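Local coordinates for variable region-containing chitin-binding protein 3 (Branchiostoma floridae, PDB 2FBO) that probably acts in innate immune recognition through two tandem immunoglobulin V-type domains, the part present here, and probably binds chitin through the rest of the full-length protein, at residues D31-V36 against Y56-E61; G102-C107 against S124-V129; M156-T161 against G211-V216; V168-G173 against V228-A233. All blocks are in the same frame, centred on the assembly; numbering follows the deposited sequence.

Contact 1 of 4, residues D31-V36 against Y56-E61; sequences DTQPPV and YNWQGE
The BC and C'C'' loops of the first V-type domain, placed like CDR1 and CDR2 of an antibody variable domain, meet where P34 sets its ring against Y56 and W58. The proline lies over the start of the second loop: its CB comes 3.1 Å from Y56 O and 3.9 Å from Y56 CB, while CG reaches W58 N at 3.5 Å. F65 also touches P34, and the phenol of Y56 runs away from this meeting to bond E67. Further out, the amide of Q33 crosses one face of the W58 indole, planes 33° apart, with NE2 over the rim 3.4 Å from W58 CD1. The CA of G60 lies over the opposite face, and T32 O sits at the indole edge in its plane. W58 carries CG anti to its backbone N (chi1 -171°), which turns the ring toward Q33. Behind Q33, D31 OD1 accepts from Q33 N at 3.0 Å in an Asx turn. An alanine in place of P34 would probably open a gap beside Y56 and W58 and let the first loop turn more freely. No direct hydrogen bond joins the two segments; one water, accepting from Y56 N and donating to P35 O, spans them. Between these segments the contact is thus mainly apolar, which suggests a pairing that depends on shape more than on polar bonds.

Contact 2 of 4, residues G102-C107 against S124-V129; sequences GGRYWC and SVVLKV
S124 OG is gripped from two sides of the domain boundary: R104 NH1 donates to it at 2.9 Å, with the hydroxyl in the guanidinium plane, and D242 OD1 of the second V-type domain bonds it as well. R104 and S124 belong to the F-G hairpin of the first domain, an antiparallel pair in which G103 faces L127 and Y105 faces V125 through mutual backbone hydrogen bonds; V125 N to Y105 O, at 2.8 Å, is the shortest of these. The arginine chain is extended until chi3 (-69°) bends it, bringing the guanidinium against V126 CG2, which covers one face 3.7 Å from R104 NH1. Its NH2 goes on to L239 O and V138 O, so much of its hydrogen bonding reaches into the second domain. Across the sheet, on the other face, Y105 lays CE1 3.6 Å from L127 CB, and its OH returns to D101 O: the tyrosine corner of the immunoglobulin F strand, two residues before C107, which is bridged to C24. W106 sends NE1 to G42 O, and S124 CB sits over the face of its six-membered ring in a CH-pi contact, 3.4 Å from the centroid and only 4° off the ring normal.

Contact 3 of 4, residues M156-T161 against G211-V216; sequences MTCPCT and GARNLV
The guanidinium of R213 is overlapped on one face by C160 SG, which stands over its rim 3.4 Å from R213 NE. The same NE donates to C158 O at 2.9 Å, a bond bent to 144° that reaches the oxygen from above the carbonyl plane. A turn about the CG-CD bond (chi3 -61°) brings NE within reach of C158 O, while R213 CB packs 3.9 Å from C158 CB. Its NH2 donates to a water that also accepts from C158 N and donates to N214 OD1, so three groups of the two segments share one water. N214 lies alongside T157, its OD1 3.2 Å from T157 CA, and receives a weak bond from C158 N. Beyond N214 the backbones settle into regular pairing: M156 and L215 exchange hydrogen bonds, M156 N to L215 O being 2.9 Å, and their side chains run together toward the core with M156 CE 4.0 Å from L215 CD2. A leucine in place of R213 would probably leave C158 O without this donor, the water without one of its partners and C160 SG without the flat group it lies against. C160 is itself held to C163 by a disulfide, and C158 to C230. The pairing of the B and E strands, with the B-strand cysteine of the intersheet disulfide beside it, is the arrangement of the B-E-D sheet of a V-type domain, here the second one, facing the GFCC' sheet across the sandwich.

Contact 4 of 4, residues V168-G173 against V228-A233; sequences VTWYTG and VWCELA
The indole of W170 offers a flat face, and C230 lies on it as the bump: its CB sits over the six-membered ring, 3.6 Å from the centroid and 6° off the normal, with SG slightly to the side, 4.2 Å from that centroid, in a sulfur-aromatic contact. V228 CG2 comes up to the edge of the same ring. On this core-facing side V168 and L232 also lie side by side, V168 CG2 touching L232 CD2 at 3.5 Å. The other side is polar and aromatic. E231, whose chi1 of 169° sends its extended chain away from the backbone N, leans past the Y171 edge until E231 OE1 accepts from Y171 OH at 2.8 Å, the carboxylate turned 75° from the ring. At the far end W229 points its NE1 edge-on at G173 O, 2.7 Å away, with the oxygen in the indole plane, though the N-H comes from above the carbonyl plane. T169 with E231 and Y171 with W229 form the hydrogen-bonded backbone pairs. These are the C and F strands in the middle of the second domain's six-stranded sheet: strand 184-191 flanks the first, and strand 241-249 the second, giving R243 to E231 and Y171.

How the contacts relate
Contacts 1 and 2 fall in the first V-type domain and contacts 3 and 4 in the second. Contacts 3 and 4 form one unit, their centres 10 Å apart: the 2.0 Å C158 SG-C230 SG disulfide ties them across the two sheets, and W170 NE1 lies 3.0 Å from R213 O, a probable hydrogen bond. Contact 2 faces them over the domain boundary, centres 19 Å from contact 4 and nearest atoms about 5 Å away; R243 of strand 241-249 serves as go-between, touching W106 on one side and Y171 and E231 on the other. Contact 1 stands at the loop tips, its centre about 28 Å from contact 2's and 36 Å from contact 3's.

Contact 1 of 4, residues D31-V36 against Y56-E61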
loop_
_atom_site.group_PDB
_atom_site.type_symbol
_atom_site.label_atom_id
_atom_site.label_comp_id
_atom_site.label_asym_id
_atom_site.label_seq_id
_atom_site.Cartn_x
_atom_site.Cartn_y
_atom_site.Cartn_z
ATOM N N ASP A 31 -1.798 -20.151 -1.003
ATOM C CA ASP A 31 -3.206 -19.834 -0.784
ATOM C C ASP A 31 -3.965 -19.834 -2.107
ATOM O O ASP A 31 -3.634 -19.084 -3.027
ATOM C CB ASP A 31 -3.336 -18.471 -0.101
ATOM C CG ASP A 31 -4.759 -18.163 0.329
ATOM O OD1 ASP A 31 -5.642 -19.038 0.165
ATOM O OD2 ASP A 31 -4.991 -17.046 0.838
ATOM N N THR A 32 -4.983 -20.683 -2.191
ATOM C CA THR A 32 -5.793 -20.798 -3.398
ATOM C C THR A 32 -7.149 -20.102 -3.295
ATOM O O THR A 32 -7.955 -20.171 -4.220
ATOM C CB THR A 32 -6.018 -22.275 -3.772
ATOM O OG1 THR A 32 -6.380 -23.018 -2.601
ATOM C CG2 THR A 32 -4.759 -22.862 -4.378
ATOM N N GLN A 33 -7.405 -19.447 -2.166
ATOM C CA GLN A 33 -8.656 -18.721 -1.987
ATOM C C GLN A 33 -8.489 -17.367 -2.678
ATOM O O GLN A 33 -7.432 -16.746 -2.587
ATOM C CB GLN A 33 -8.959 -18.525 -0.498
ATOM C CG GLN A 33 -9.444 -19.781 0.215
ATOM C CD GLN A 33 -10.814 -20.231 -0.261
ATOM O OE1 GLN A 33 -11.768 -19.456 -0.252
ATOM N NE2 GLN A 33 -10.915 -21.486 -0.677
ATOM N N PRO A 34 -9.529 -16.900 -3.383
ATOM C CA PRO A 34 -9.522 -15.622 -4.108
ATOM C C PRO A 34 -9.332 -14.407 -3.212
ATOM O O PRO A 34 -10.140 -14.162 -2.319
ATOM C CB PRO A 34 -10.897 -15.596 -4.783
ATOM C CG PRO A 34 -11.254 -17.040 -4.910
ATOM C CD PRO A 34 -10.805 -17.603 -3.590
ATOM N N PRO A 35 -8.264 -13.624 -3.437
ATOM C CA PRO A 35 -8.087 -12.451 -2.580
ATOM C C PRO A 35 -9.042 -11.343 -3.014
ATOM O O PRO A 35 -9.655 -11.428 -4.081
ATOM C CB PRO A 35 -6.625 -12.079 -2.809
ATOM C CG PRO A 35 -6.429 -12.418 -4.255
ATOM C CD PRO A 35 -7.152 -13.756 -4.398
ATOM N N VAL A 36 -9.180 -10.315 -2.184
ATOM C CA VAL A 36 -10.047 -9.192 -2.518
ATOM C C VAL A 36 -9.197 -8.033 -3.034
ATOM O O VAL A 36 -8.262 -7.581 -2.365
ATOM C CB VAL A 36 -10.857 -8.712 -1.295
ATOM C CG1 VAL A 36 -11.669 -7.462 -1.661
ATOM C CG2 VAL A 36 -11.787 -9.816 -0.826
ATOM N N TYR A 56 -12.425 -12.999 -7.350
ATOM C CA TYR A 56 -12.868 -14.158 -8.106
ATOM C C TYR A 56 -13.663 -14.991 -7.127
ATOM O O TYR A 56 -13.656 -14.743 -5.911
ATOM C CB TYR A 56 -11.681 -15.001 -8.574
ATOM C CG TYR A 56 -10.876 -14.427 -9.704
ATOM C CD1 TYR A 56 -9.513 -14.193 -9.557
ATOM C CD2 TYR A 56 -11.461 -14.164 -10.938
ATOM C CE1 TYR A 56 -8.754 -13.713 -10.606
ATOM C CE2 TYR A 56 -10.709 -13.684 -11.998
ATOM C CZ TYR A 56 -9.357 -13.461 -11.827
ATOM O OH TYR A 56 -8.598 -12.991 -12.867
ATOM N N ASN A 57 -14.356 -15.987 -7.650
ATOM C CA ASN A 57 -15.090 -16.880 -6.783
ATOM C C ASN A 57 -14.421 -18.231 -6.858
ATOM O O ASN A 57 -14.065 -18.704 -7.936
ATOM C CB ASN A 57 -16.551 -16.957 -7.196
ATOM C CG ASN A 57 -17.308 -15.722 -6.790
ATOM O OD1 ASN A 57 -17.263 -15.319 -5.626
ATOM N ND2 ASN A 57 -17.995 -15.107 -7.736
ATOM N N TRP A 58 -14.211 -18.826 -5.692
ATOM C CA TRP A 58 -13.567 -20.121 -5.611
ATOM C C TRP A 58 -14.344 -21.107 -6.469
ATOM O O TRP A 58 -15.559 -21.246 -6.322
ATOM C CB TRP A 58 -13.540 -20.591 -4.160
ATOM C CG TRP A 58 -12.710 -21.808 -3.957
ATOM C CD1 TRP A 58 -11.347 -21.896 -4.026
ATOM C CD2 TRP A 58 -13.185 -23.122 -3.663
ATOM N NE1 TRP A 58 -10.945 -23.190 -3.790
ATOM C CE2 TRP A 58 -12.054 -23.964 -3.566
ATOM C CE3 TRP A 58 -14.459 -23.675 -3.475
ATOM C CZ2 TRP A 58 -12.159 -25.329 -3.286
ATOM C CZ3 TRP A 58 -14.563 -25.034 -3.196
ATOM C CH2 TRP A 58 -13.418 -25.845 -3.104
ATOM N N GLN A 59 -13.640 -21.775 -7.376
ATOM C CA GLN A 59 -14.259 -22.749 -8.264
ATOM C C GLN A 59 -14.219 -24.132 -7.637
ATOM O O GLN A 59 -15.235 -24.822 -7.555
ATOM C CB GLN A 59 -13.532 -22.780 -9.608
ATOM C CG GLN A 59 -13.646 -21.497 -10.409
ATOM C CD GLN A 59 -15.083 -21.122 -10.701
ATOM O OE1 GLN A 59 -15.813 -20.674 -9.815
ATOM N NE2 GLN A 59 -15.502 -21.315 -11.945
ATOM N N GLY A 60 -13.032 -24.531 -7.196
ATOM C CA GLY A 60 -12.870 -25.833 -6.580
ATOM C C GLY A 60 -11.431 -26.291 -6.659
ATOM O O GLY A 60 -10.616 -25.680 -7.353
ATOM N N GLU A 61 -11.115 -27.368 -5.946
ATOM C CA GLU A 61 -9.760 -27.888 -5.955
ATOM C C GLU A 61 -9.263 -28.154 -7.361
ATOM O O GLU A 61 -9.874 -28.917 -8.108
HETATM O O HOH W 1 -9.682 -12.588 -6.416
#

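Contact 2 of 4, residues G102-C107 against S124-V129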
loop_
_atom_site.group_PDB
_atom_site.type_symbol
_atom_site.label_atom_id
_atom_site.label_comp_id
_atom_site.label_asym_id
_atom_site.label_seq_id
_atom_site.Cartn_x
_atom_site.Cartn_y
_atom_site.Cartn_z
ATOM N N GLY A 102 -7.949 13.442 -10.406
ATOM C CA GLY A 102 -6.529 13.533 -10.133
ATOM C C GLY A 102 -6.298 13.250 -8.660
ATOM O O GLY A 102 -7.090 13.659 -7.822
ATOM N N GLY A 103 -5.218 12.544 -8.344
ATOM C CA GLY A 103 -4.938 12.245 -6.951
ATOM C C GLY A 103 -4.137 10.973 -6.780
ATOM O O GLY A 103 -3.507 10.496 -7.721
ATOM N N ARG A 104 -4.170 10.417 -5.574
ATOM C CA ARG A 104 -3.420 9.208 -5.276
ATOM C C ARG A 104 -4.333 7.989 -5.140
ATOM O O ARG A 104 -5.276 7.993 -4.347
ATOM C CB ARG A 104 -2.604 9.428 -3.996
ATOM C CG ARG A 104 -1.592 8.335 -3.701
ATOM C CD ARG A 104 -0.709 8.715 -2.525
ATOM N NE ARG A 104 0.194 9.825 -2.840
ATOM C CZ ARG A 104 1.342 9.698 -3.503
ATOM N NH1 ARG A 104 1.746 8.512 -3.931
ATOM N NH2 ARG A 104 2.101 10.758 -3.724
ATOM N N TYR A 105 -4.037 6.954 -5.921
ATOM C CA TYR A 105 -4.824 5.727 -5.930
ATOM C C TYR A 105 -4.048 4.536 -5.388
ATOM O O TYR A 105 -2.897 4.305 -5.757
ATOM C CB TYR A 105 -5.295 5.408 -7.355
ATOM C CG TYR A 105 -6.323 6.369 -7.889
ATOM C CD1 TYR A 105 -5.976 7.670 -8.245
ATOM C CD2 TYR A 105 -7.661 5.985 -8.010
ATOM C CE1 TYR A 105 -6.937 8.572 -8.708
ATOM C CE2 TYR A 105 -8.625 6.872 -8.469
ATOM C CZ TYR A 105 -8.262 8.160 -8.816
ATOM O OH TYR A 105 -9.217 9.026 -9.262
ATOM N N TRP A 106 -4.701 3.765 -4.531
ATOM C CA TRP A 106 -4.079 2.597 -3.932
ATOM C C TRP A 106 -4.581 1.273 -4.482
ATOM O O TRP A 106 -5.785 1.037 -4.560
ATOM C CB TRP A 106 -4.308 2.595 -2.413
ATOM C CG TRP A 106 -3.706 3.761 -1.730
ATOM C CD1 TRP A 106 -4.263 4.993 -1.562
ATOM C CD2 TRP A 106 -2.375 3.844 -1.209
ATOM N NE1 TRP A 106 -3.353 5.846 -0.970
ATOM C CE2 TRP A 106 -2.188 5.166 -0.748
ATOM C CE3 TRP A 106 -1.321 2.929 -1.098
ATOM C CZ2 TRP A 106 -0.983 5.597 -0.176
ATOM C CZ3 TRP A 106 -0.115 3.359 -0.527
ATOM C CH2 TRP A 106 0.037 4.684 -0.077
ATOM N N CYS A 107 -3.650 0.414 -4.877
ATOM C CA CYS A 107 -4.014 -0.918 -5.324
ATOM C C CYS A 107 -3.746 -1.791 -4.116
ATOM O O CYS A 107 -2.590 -2.016 -3.752
ATOM C CB CYS A 107 -3.150 -1.402 -6.474
ATOM S SG CYS A 107 -3.621 -3.073 -7.034
ATOM N N SER A 124 0.693 2.711 -4.073
ATOM C CA SER A 124 -0.058 3.776 -4.715
ATOM C C SER A 124 0.473 4.211 -6.076
ATOM O O SER A 124 1.651 4.036 -6.404
ATOM C CB SER A 124 -0.130 5.001 -3.801
ATOM O OG SER A 124 1.091 5.724 -3.802
ATOM N N VAL A 125 -0.424 4.782 -6.867
ATOM C CA VAL A 125 -0.086 5.284 -8.193
ATOM C C VAL A 125 -0.763 6.642 -8.299
ATOM O O VAL A 125 -1.937 6.782 -7.948
ATOM C CB VAL A 125 -0.621 4.357 -9.307
ATOM C CG1 VAL A 125 -0.220 4.897 -10.668
ATOM C CG2 VAL A 125 -0.078 2.949 -9.118
ATOM N N VAL A 126 -0.024 7.651 -8.746
ATOM C CA VAL A 126 -0.606 8.979 -8.877
ATOM C C VAL A 126 -1.242 9.134 -10.247
ATOM O O VAL A 126 -0.623 8.815 -11.271
ATOM C CB VAL A 126 0.457 10.084 -8.676
ATOM C CG1 VAL A 126 -0.124 11.447 -9.007
ATOM C CG2 VAL A 126 0.941 10.066 -7.230
ATOM N N LEU A 127 -2.491 9.590 -10.256
ATOM C CA LEU A 127 -3.224 9.821 -11.492
ATOM C C LEU A 127 -3.136 11.322 -11.730
ATOM O O LEU A 127 -3.689 12.120 -10.972
ATOM C CB LEU A 127 -4.692 9.384 -11.349
ATOM C CG LEU A 127 -5.550 9.307 -12.624
ATOM C CD1 LEU A 127 -6.844 8.552 -12.320
ATOM C CD2 LEU A 127 -5.864 10.695 -13.143
ATOM N N LYS A 128 -2.417 11.695 -12.780
ATOM C CA LYS A 128 -2.218 13.096 -13.128
ATOM C C LYS A 128 -3.088 13.486 -14.313
ATOM O O LYS A 128 -2.966 12.914 -15.392
ATOM C CB LYS A 128 -0.748 13.329 -13.489
ATOM C CG LYS A 128 -0.039 14.368 -12.637
ATOM C CD LYS A 128 1.443 14.435 -12.985
ATOM C CE LYS A 128 1.671 14.766 -14.458
ATOM N NZ LYS A 128 1.289 16.167 -14.796
ATOM N N VAL A 129 -3.970 14.450 -14.104
ATOM C CA VAL A 129 -4.834 14.914 -15.179
ATOM C C VAL A 129 -4.132 16.113 -15.788
ATOM O O VAL A 129 -3.990 17.153 -15.147
ATOM C CB VAL A 129 -6.213 15.338 -14.661
ATOM C CG1 VAL A 129 -7.035 15.932 -15.802
ATOM C CG2 VAL A 129 -6.938 14.120 -14.073
#

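Contact 3 of 4, residues M156-T161 against G211-V216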
loop_
_atom_site.group_PDB
_atom_site.type_symbol
_atom_site.label_atom_id
_atom_site.label_comp_id
_atom_site.label_asym_id
_atom_site.label_seq_id
_atom_site.Cartn_x
_atom_site.Cartn_y
_atom_site.Cartn_z
ATOM N N MET A 156 16.321 -0.920 8.357
ATOM C CA MET A 156 15.332 -0.979 7.295
ATOM C C MET A 156 15.310 0.371 6.600
ATOM O O MET A 156 15.120 1.408 7.239
ATOM C CB MET A 156 13.977 -1.337 7.890
ATOM C CG MET A 156 14.049 -2.640 8.667
ATOM S SD MET A 156 12.498 -3.158 9.347
ATOM C CE MET A 156 12.292 -1.960 10.648
ATOM N N THR A 157 15.535 0.348 5.290
ATOM C CA THR A 157 15.574 1.568 4.495
ATOM C C THR A 157 14.220 1.986 3.931
ATOM O O THR A 157 13.276 1.196 3.888
ATOM C CB THR A 157 16.569 1.426 3.334
ATOM O OG1 THR A 157 16.162 0.345 2.484
ATOM C CG2 THR A 157 17.969 1.135 3.872
ATOM N N CYS A 158 14.152 3.241 3.494
ATOM C CA CYS A 158 12.938 3.829 2.940
ATOM C C CYS A 158 13.262 4.650 1.687
ATOM O O CYS A 158 13.059 5.861 1.673
ATOM C CB CYS A 158 12.300 4.743 3.991
ATOM S SG CYS A 158 10.652 5.401 3.572
ATOM N N PRO A 159 13.762 4.001 0.621
ATOM C CA PRO A 159 14.107 4.693 -0.627
ATOM C C PRO A 159 12.941 5.542 -1.118
ATOM O O PRO A 159 11.788 5.112 -1.048
ATOM C CB PRO A 159 14.422 3.545 -1.583
ATOM C CG PRO A 159 14.946 2.487 -0.673
ATOM C CD PRO A 159 13.989 2.552 0.489
ATOM N N CYS A 160 13.236 6.736 -1.626
ATOM C CA CYS A 160 12.177 7.623 -2.091
ATOM C C CYS A 160 12.595 8.666 -3.119
ATOM O O CYS A 160 13.774 8.824 -3.422
ATOM C CB CYS A 160 11.568 8.351 -0.896
ATOM S SG CYS A 160 12.740 9.380 0.062
ATOM N N THR A 161 11.596 9.381 -3.635
ATOM C CA THR A 161 11.786 10.448 -4.612
ATOM C C THR A 161 10.884 11.618 -4.223
ATOM O O THR A 161 9.774 11.414 -3.722
ATOM C CB THR A 161 11.422 9.984 -6.034
ATOM O OG1 THR A 161 12.309 8.933 -6.437
ATOM C CG2 THR A 161 11.539 11.137 -7.014
ATOM N N GLY A 211 19.921 8.493 9.820
ATOM C CA GLY A 211 19.760 9.441 8.737
ATOM C C GLY A 211 18.376 10.060 8.834
ATOM O O GLY A 211 17.808 10.169 9.922
ATOM N N ALA A 212 17.816 10.450 7.700
ATOM C CA ALA A 212 16.508 11.085 7.699
ATOM C C ALA A 212 15.319 10.134 7.755
ATOM O O ALA A 212 14.265 10.498 8.279
ATOM C CB ALA A 212 16.378 11.986 6.481
ATOM N N ARG A 213 15.486 8.915 7.245
ATOM C CA ARG A 213 14.363 7.975 7.198
ATOM C C ARG A 213 14.544 6.582 7.782
ATOM O O ARG A 213 13.655 6.073 8.462
ATOM C CB ARG A 213 13.917 7.804 5.749
ATOM C CG ARG A 213 13.584 9.099 5.034
ATOM C CD ARG A 213 13.190 8.810 3.597
ATOM N NE ARG A 213 14.270 8.177 2.847
ATOM C CZ ARG A 213 15.369 8.806 2.442
ATOM N NH1 ARG A 213 15.538 10.097 2.711
ATOM N NH2 ARG A 213 16.299 8.143 1.769
ATOM N N ASN A 214 15.683 5.960 7.500
ATOM C CA ASN A 214 15.935 4.600 7.955
ATOM C C ASN A 214 15.692 4.335 9.435
ATOM O O ASN A 214 16.065 5.132 10.300
ATOM C CB ASN A 214 17.348 4.178 7.550
ATOM C CG ASN A 214 17.610 4.397 6.073
ATOM O OD1 ASN A 214 16.675 4.510 5.283
ATOM N ND2 ASN A 214 18.885 4.454 5.693
ATOM N N LEU A 215 15.035 3.209 9.705
ATOM C CA LEU A 215 14.718 2.795 11.060
ATOM C C LEU A 215 15.628 1.637 11.433
ATOM O O LEU A 215 15.672 0.617 10.741
ATOM C CB LEU A 215 13.256 2.349 11.169
ATOM C CG LEU A 215 12.802 1.917 12.571
ATOM C CD1 LEU A 215 12.980 3.070 13.546
ATOM C CD2 LEU A 215 11.342 1.469 12.539
ATOM N N VAL A 216 16.363 1.806 12.525
ATOM C CA VAL A 216 17.272 0.767 12.980
ATOM C C VAL A 216 16.673 0.062 14.186
ATOM O O VAL A 216 16.343 0.698 15.189
ATOM C CB VAL A 216 18.643 1.358 13.374
ATOM C CG1 VAL A 216 19.598 0.237 13.765
ATOM C CG2 VAL A 216 19.208 2.170 12.217
HETATM O O HOH W 2 16.175 5.493 2.681
#

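Contact 4 of 4, residues V168-G173 against V228-A233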
loop_
_atom_site.group_PDB
_atom_site.type_symbol
_atom_site.label_atom_id
_atom_site.label_comp_id
_atom_site.label_asym_id
_atom_site.label_seq_id
_atom_site.Cartn_x
_atom_site.Cartn_y
_atom_site.Cartn_z
ATOM N N VAL A 168 8.505 11.530 8.696
ATOM C CA VAL A 168 8.645 10.086 8.515
ATOM C C VAL A 168 7.931 9.310 9.610
ATOM O O VAL A 168 8.136 9.570 10.799
ATOM C CB VAL A 168 10.131 9.656 8.528
ATOM C CG1 VAL A 168 10.246 8.172 8.212
ATOM C CG2 VAL A 168 10.922 10.483 7.530
ATOM N N THR A 169 7.087 8.363 9.209
ATOM C CA THR A 169 6.366 7.543 10.171
ATOM C C THR A 169 6.387 6.088 9.735
ATOM O O THR A 169 6.022 5.769 8.603
ATOM C CB THR A 169 4.893 7.960 10.300
ATOM O OG1 THR A 169 4.805 9.356 10.595
ATOM C CG2 THR A 169 4.219 7.167 11.418
ATOM N N TRP A 170 6.831 5.210 10.628
ATOM C CA TRP A 170 6.859 3.782 10.332
ATOM C C TRP A 170 5.689 3.152 11.071
ATOM O O TRP A 170 5.348 3.577 12.185
ATOM C CB TRP A 170 8.165 3.128 10.796
ATOM C CG TRP A 170 9.369 3.507 9.985
ATOM C CD1 TRP A 170 10.083 4.671 10.065
ATOM C CD2 TRP A 170 10.008 2.712 8.980
ATOM N NE1 TRP A 170 11.133 4.646 9.172
ATOM C CE2 TRP A 170 11.109 3.455 8.493
ATOM C CE3 TRP A 170 9.758 1.443 8.440
ATOM C CZ2 TRP A 170 11.958 2.971 7.495
ATOM C CZ3 TRP A 170 10.606 0.962 7.445
ATOM C CH2 TRP A 170 11.692 1.726 6.986
ATOM N N TYR A 171 5.066 2.156 10.443
ATOM C CA TYR A 171 3.932 1.459 11.041
ATOM C C TYR A 171 4.159 -0.042 10.957
ATOM O O TYR A 171 5.064 -0.510 10.267
ATOM C CB TYR A 171 2.621 1.749 10.286
ATOM C CG TYR A 171 2.208 3.194 10.151
ATOM C CD1 TYR A 171 2.764 4.015 9.168
ATOM C CD2 TYR A 171 1.228 3.733 10.980
ATOM C CE1 TYR A 171 2.350 5.335 9.019
ATOM C CE2 TYR A 171 0.808 5.049 10.839
ATOM C CZ TYR A 171 1.370 5.842 9.857
ATOM O OH TYR A 171 0.938 7.137 9.707
ATOM N N THR A 172 3.330 -0.789 11.676
ATOM C CA THR A 172 3.372 -2.243 11.626
ATOM C C THR A 172 1.944 -2.657 11.269
ATOM O O THR A 172 0.997 -1.910 11.522
ATOM C CB THR A 172 3.766 -2.878 12.986
ATOM O OG1 THR A 172 2.836 -2.478 13.997
ATOM C CG2 THR A 172 5.169 -2.454 13.382
ATOM N N GLY A 173 1.790 -3.836 10.680
ATOM C CA GLY A 173 0.461 -4.294 10.313
ATOM C C GLY A 173 0.161 -4.113 8.835
ATOM O O GLY A 173 1.033 -4.308 7.995
ATOM N N VAL A 228 6.101 -4.185 8.038
ATOM C CA VAL A 228 6.337 -2.831 8.509
ATOM C C VAL A 228 6.149 -1.897 7.327
ATOM O O VAL A 228 6.331 -2.299 6.172
ATOM C CB VAL A 228 7.768 -2.662 9.057
ATOM C CG1 VAL A 228 7.949 -3.523 10.301
ATOM C CG2 VAL A 228 8.777 -3.044 7.988
ATOM N N TRP A 229 5.779 -0.656 7.610
ATOM C CA TRP A 229 5.569 0.307 6.543
ATOM C C TRP A 229 6.333 1.586 6.791
ATOM O O TRP A 229 6.451 2.029 7.932
ATOM C CB TRP A 229 4.091 0.685 6.428
ATOM C CG TRP A 229 3.160 -0.440 6.149
ATOM C CD1 TRP A 229 2.777 -1.429 7.009
ATOM C CD2 TRP A 229 2.460 -0.674 4.926
ATOM N NE1 TRP A 229 1.875 -2.267 6.394
ATOM C CE2 TRP A 229 1.664 -1.828 5.114
ATOM C CE3 TRP A 229 2.425 -0.021 3.687
ATOM C CZ2 TRP A 229 0.839 -2.341 4.108
ATOM C CZ3 TRP A 229 1.601 -0.532 2.684
ATOM C CH2 TRP A 229 0.821 -1.680 2.902
ATOM N N CYS A 230 6.844 2.179 5.719
ATOM C CA CYS A 230 7.513 3.463 5.835
ATOM C C CYS A 230 6.650 4.459 5.093
ATOM O O CYS A 230 6.402 4.300 3.894
ATOM C CB CYS A 230 8.903 3.482 5.198
ATOM S SG CYS A 230 9.617 5.163 5.304
ATOM N N GLU A 231 6.177 5.470 5.810
ATOM C CA GLU A 231 5.358 6.509 5.210
ATOM C C GLU A 231 6.074 7.846 5.302
ATOM O O GLU A 231 6.604 8.203 6.358
ATOM C CB GLU A 231 4.014 6.643 5.924
ATOM C CG GLU A 231 3.252 7.894 5.491
ATOM C CD GLU A 231 2.021 8.164 6.321
ATOM O OE1 GLU A 231 2.158 8.348 7.551
ATOM O OE2 GLU A 231 0.914 8.200 5.742
ATOM N N LEU A 232 6.087 8.570 4.189
ATOM C CA LEU A 232 6.690 9.891 4.131
ATOM C C LEU A 232 5.566 10.856 3.782
ATOM O O LEU A 232 4.799 10.603 2.851
ATOM C CB LEU A 232 7.776 9.944 3.056
ATOM C CG LEU A 232 8.935 8.957 3.202
ATOM C CD1 LEU A 232 9.934 9.180 2.077
ATOM C CD2 LEU A 232 9.608 9.149 4.557
ATOM N N ALA A 233 5.452 11.944 4.536
ATOM C CA ALA A 233 4.408 12.931 4.285
ATOM C C ALA A 233 4.956 14.354 4.297
ATOM O O ALA A 233 5.649 14.758 5.236
ATOM C CB ALA A 233 3.297 12.792 5.314
HETATM O O HOH W 3 4.608 10.673 7.915
#